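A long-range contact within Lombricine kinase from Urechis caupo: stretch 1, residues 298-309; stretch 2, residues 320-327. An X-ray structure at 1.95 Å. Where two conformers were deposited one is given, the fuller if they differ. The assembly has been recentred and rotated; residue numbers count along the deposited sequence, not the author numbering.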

# COMPACT_ATOMS: atom_id res chain seq x y z
N ILE A 298 36.91 -7.70 -8.51
CA ILE A 298 37.70 -6.66 -7.87
C ILE A 298 36.83 -5.80 -6.96
O ILE A 298 37.19 -5.50 -5.82
CB ILE A 298 38.37 -5.78 -8.93
CG1 ILE A 298 39.53 -6.55 -9.57
CG2 ILE A 298 38.86 -4.48 -8.32
CD1 ILE A 298 39.86 -6.13 -10.99
N VAL A 299 35.68 -5.40 -7.48
CA VAL A 299 34.76 -4.56 -6.73
C VAL A 299 34.26 -5.28 -5.47
O VAL A 299 34.20 -4.68 -4.40
CB VAL A 299 33.58 -4.15 -7.59
CG1 VAL A 299 32.49 -3.53 -6.74
CG2 VAL A 299 34.04 -3.18 -8.67
N VAL A 300 33.89 -6.55 -5.61
CA VAL A 300 33.44 -7.33 -4.46
C VAL A 300 34.59 -7.46 -3.47
O VAL A 300 34.42 -7.21 -2.28
CB VAL A 300 32.95 -8.74 -4.87
CG1 VAL A 300 32.85 -9.65 -3.64
CG2 VAL A 300 31.62 -8.65 -5.56
N ALA A 301 35.75 -7.83 -3.97
CA ALA A 301 36.92 -8.00 -3.13
C ALA A 301 37.22 -6.72 -2.36
O ALA A 301 37.76 -6.76 -1.26
CB ALA A 301 38.12 -8.41 -3.97
N LEU A 302 36.86 -5.57 -2.93
CA LEU A 302 37.15 -4.29 -2.28
C LEU A 302 36.07 -3.88 -1.29
O LEU A 302 36.14 -2.80 -0.70
CB LEU A 302 37.34 -3.20 -3.33
CG LEU A 302 38.60 -3.34 -4.19
CD1 LEU A 302 38.66 -2.26 -5.26
CD2 LEU A 302 39.83 -3.31 -3.32
N GLN A 303 35.09 -4.76 -1.09
CA GLN A 303 33.94 -4.47 -0.23
C GLN A 303 33.13 -3.31 -0.78
O GLN A 303 32.56 -2.52 -0.02
CB GLN A 303 34.40 -4.15 1.19
CG GLN A 303 34.99 -5.34 1.91
CD GLN A 303 35.34 -5.01 3.34
OE1 GLN A 303 36.39 -4.43 3.61
NE2 GLN A 303 34.47 -5.39 4.26
N LEU A 304 33.07 -3.21 -2.09
CA LEU A 304 32.35 -2.13 -2.73
C LEU A 304 31.15 -2.64 -3.51
O LEU A 304 31.09 -3.79 -3.93
CB LEU A 304 33.28 -1.38 -3.68
CG LEU A 304 34.54 -0.79 -3.05
CD1 LEU A 304 35.49 -0.38 -4.16
CD2 LEU A 304 34.19 0.39 -2.15
N GLN A 305 30.19 -1.75 -3.70
CA GLN A 305 29.07 -2.00 -4.60
C GLN A 305 29.12 -1.04 -5.78
O GLN A 305 29.67 0.06 -5.69
CB GLN A 305 27.75 -1.85 -3.88
CG GLN A 305 27.49 -2.91 -2.85
CD GLN A 305 26.08 -2.84 -2.33
OE1 GLN A 305 25.72 -1.94 -1.58
NE2 GLN A 305 25.25 -3.80 -2.76
N LYS A 306 28.52 -1.48 -6.88
CA LYS A 306 28.67 -0.82 -8.15
C LYS A 306 27.34 -0.78 -8.87
O LYS A 306 26.58 -1.76 -8.85
CB LYS A 306 29.69 -1.60 -8.99
CG LYS A 306 29.65 -1.31 -10.46
CD LYS A 306 30.77 -2.05 -11.21
CE LYS A 306 30.63 -3.55 -11.07
NZ LYS A 306 29.46 -4.07 -11.81
N ARG A 307 27.07 0.35 -9.50
CA ARG A 307 25.90 0.51 -10.35
C ARG A 307 26.19 1.64 -11.31
O ARG A 307 27.26 2.25 -11.26
CB ARG A 307 24.64 0.78 -9.51
CG ARG A 307 24.64 2.08 -8.75
CD ARG A 307 23.47 2.14 -7.79
NE ARG A 307 23.28 3.46 -7.20
CZ ARG A 307 22.48 3.70 -6.17
NH1 ARG A 307 21.81 2.71 -5.60
NH2 ARG A 307 22.36 4.93 -5.69
N GLY A 308 25.25 1.90 -12.22
CA GLY A 308 25.40 2.98 -13.16
C GLY A 308 25.21 4.30 -12.44
O GLY A 308 24.97 4.33 -11.22
N THR A 309 25.30 5.39 -13.18
CA THR A 309 25.28 6.72 -12.58
C THR A 309 23.88 7.19 -12.18
O THR A 309 23.75 8.15 -11.43
CB THR A 309 25.86 7.76 -13.53
OG1 THR A 309 25.41 7.50 -14.86
CG2 THR A 309 27.38 7.74 -13.48
N VAL A 320 31.33 5.48 -16.44
CA VAL A 320 31.33 6.05 -15.09
C VAL A 320 30.41 5.22 -14.20
O VAL A 320 29.20 5.11 -14.45
CB VAL A 320 30.84 7.50 -15.08
CG1 VAL A 320 30.82 8.03 -13.65
CG2 VAL A 320 31.74 8.37 -15.99
N TYR A 321 30.98 4.62 -13.17
CA TYR A 321 30.22 3.80 -12.25
C TYR A 321 30.06 4.49 -10.91
O TYR A 321 30.97 5.17 -10.43
CB TYR A 321 30.91 2.47 -12.04
CG TYR A 321 30.97 1.65 -13.29
CD1 TYR A 321 31.96 1.86 -14.24
CD2 TYR A 321 30.04 0.66 -13.52
CE1 TYR A 321 32.01 1.11 -15.38
CE2 TYR A 321 30.08 -0.10 -14.66
CZ TYR A 321 31.07 0.13 -15.58
OH TYR A 321 31.11 -0.63 -16.72
N ASP A 322 28.90 4.31 -10.32
CA ASP A 322 28.70 4.69 -8.94
C ASP A 322 29.26 3.57 -8.07
O ASP A 322 28.80 2.43 -8.12
CB ASP A 322 27.22 4.89 -8.65
CG ASP A 322 26.98 5.26 -7.21
OD1 ASP A 322 27.31 4.45 -6.32
OD2 ASP A 322 26.48 6.38 -6.98
N ILE A 323 30.27 3.92 -7.30
CA ILE A 323 30.98 2.96 -6.47
C ILE A 323 30.82 3.42 -5.04
O ILE A 323 31.03 4.59 -4.71
CB ILE A 323 32.45 2.90 -6.87
CG1 ILE A 323 32.56 2.35 -8.29
CG2 ILE A 323 33.25 2.05 -5.89
CD1 ILE A 323 32.47 0.85 -8.40
N SER A 324 30.44 2.49 -4.17
CA SER A 324 30.13 2.81 -2.79
C SER A 324 30.62 1.70 -1.88
O SER A 324 30.99 0.61 -2.33
CB SER A 324 28.62 2.98 -2.63
OG SER A 324 27.92 1.83 -3.09
N ASN A 325 30.65 1.98 -0.58
CA ASN A 325 30.91 0.93 0.38
C ASN A 325 29.68 0.04 0.42
O ASN A 325 28.56 0.51 0.26
CB ASN A 325 31.23 1.51 1.75
CG ASN A 325 30.16 2.45 2.25
OD1 ASN A 325 29.90 3.47 1.63
ND2 ASN A 325 29.57 2.12 3.38
N ALA A 326 29.91 -1.26 0.59
CA ALA A 326 28.84 -2.25 0.59
C ALA A 326 28.22 -2.41 1.98
O ALA A 326 27.00 -2.52 2.11
CB ALA A 326 29.37 -3.59 0.07
N ALA A 327 29.06 -2.42 3.00
CA ALA A 327 28.63 -2.67 4.37
C ALA A 327 28.14 -1.39 5.06
O ALA A 327 28.29 -0.30 4.54
CB ALA A 327 29.75 -3.28 5.16
O HOH W 1 31.83 -1.87 2.71
O HOH W 2 26.08 0.76 -1.26
O HOH W 3 24.65 -1.88 0.77
O HOH W 4 24.56 7.83 -8.46

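The least expected feature of this contact is a pair of opposite charges that sit side by side without forming a salt bridge. Arg-307 and Asp-322 are paired in the sheet with their side chains on the same face, and Arg-307 CG packs 3.8 Å from Asp-322 CB, yet Arg-307 NE remains 4.2 Å from Asp-322 OD1. That oxygen lies well out of the guanidinium plane, so no N-H points at it and the attraction is one of charge alone. Arg-307 NH1 and Asp-322 OD1 both find hydrogen-bonding partners elsewhere in the structure.

The backbones beneath these side chains are firmly joined. Strands 304-307 and 320-325 run antiparallel, with 156° between their directions and a closest axial approach of 4.5 Å. Two hydrogen-bonded pairs define the register. In one, Gln-305 N donates to Ser-324 O at 2.8 Å and Ser-324 N returns a bond to Gln-305 O at 3.0 Å; in the other, Arg-307 N reaches Asp-322 O at 3.0 Å and Asp-322 N reaches Arg-307 O at 2.8 Å. Between them lies the non-hydrogen-bonded pair Lys-306 and Ile-323, where alpha carbons approach carbonyls instead: Lys-306 CA is 3.3 Å from Asp-322 O, with an angle of 153° at the hydrogen, and Ile-323 CA is 3.3 Å from Gln-305 O, at 150°.

The pairing begins directly after a helix. Gln-303, with phi/psi of 63/34°, leaves the helical conformation in a Schellman motif, in which Leu-304 N bonds back to Val-299 O at 3.0 Å. The carbonyl of Gln-303 is then free to face the second stretch, where Ala-326 N donates to Gln-303 O at 3.0 Å. Water 1 extends this link, donating to Gln-303 O and accepting from Ala-327 N.

Side-chain chemistry differs between the faces. Alongside Lys-306, Ile-323 brings its CD1 to 3.8 Å from Lys-306 CB, and the aliphatic part of the lysine continues to Tyr-321, with Lys-306 CD 3.6 Å from Tyr-321 CD2. Ile-323 also makes apolar contacts through CG2 with Leu-304 CD1 at 3.7 Å and through CD1 with Val-299 CG2 at 4.3 Å, tying the strand to the helix end. On the face of Gln-305 and Ser-324, water mediates: water 2 donates to Gln-305 OE1 at 2.7 Å and accepts from Ser-324 OG at 2.8 Å. Gln-305 also offers carbon, its CG lying 3.5 Å from Ala-326 CB.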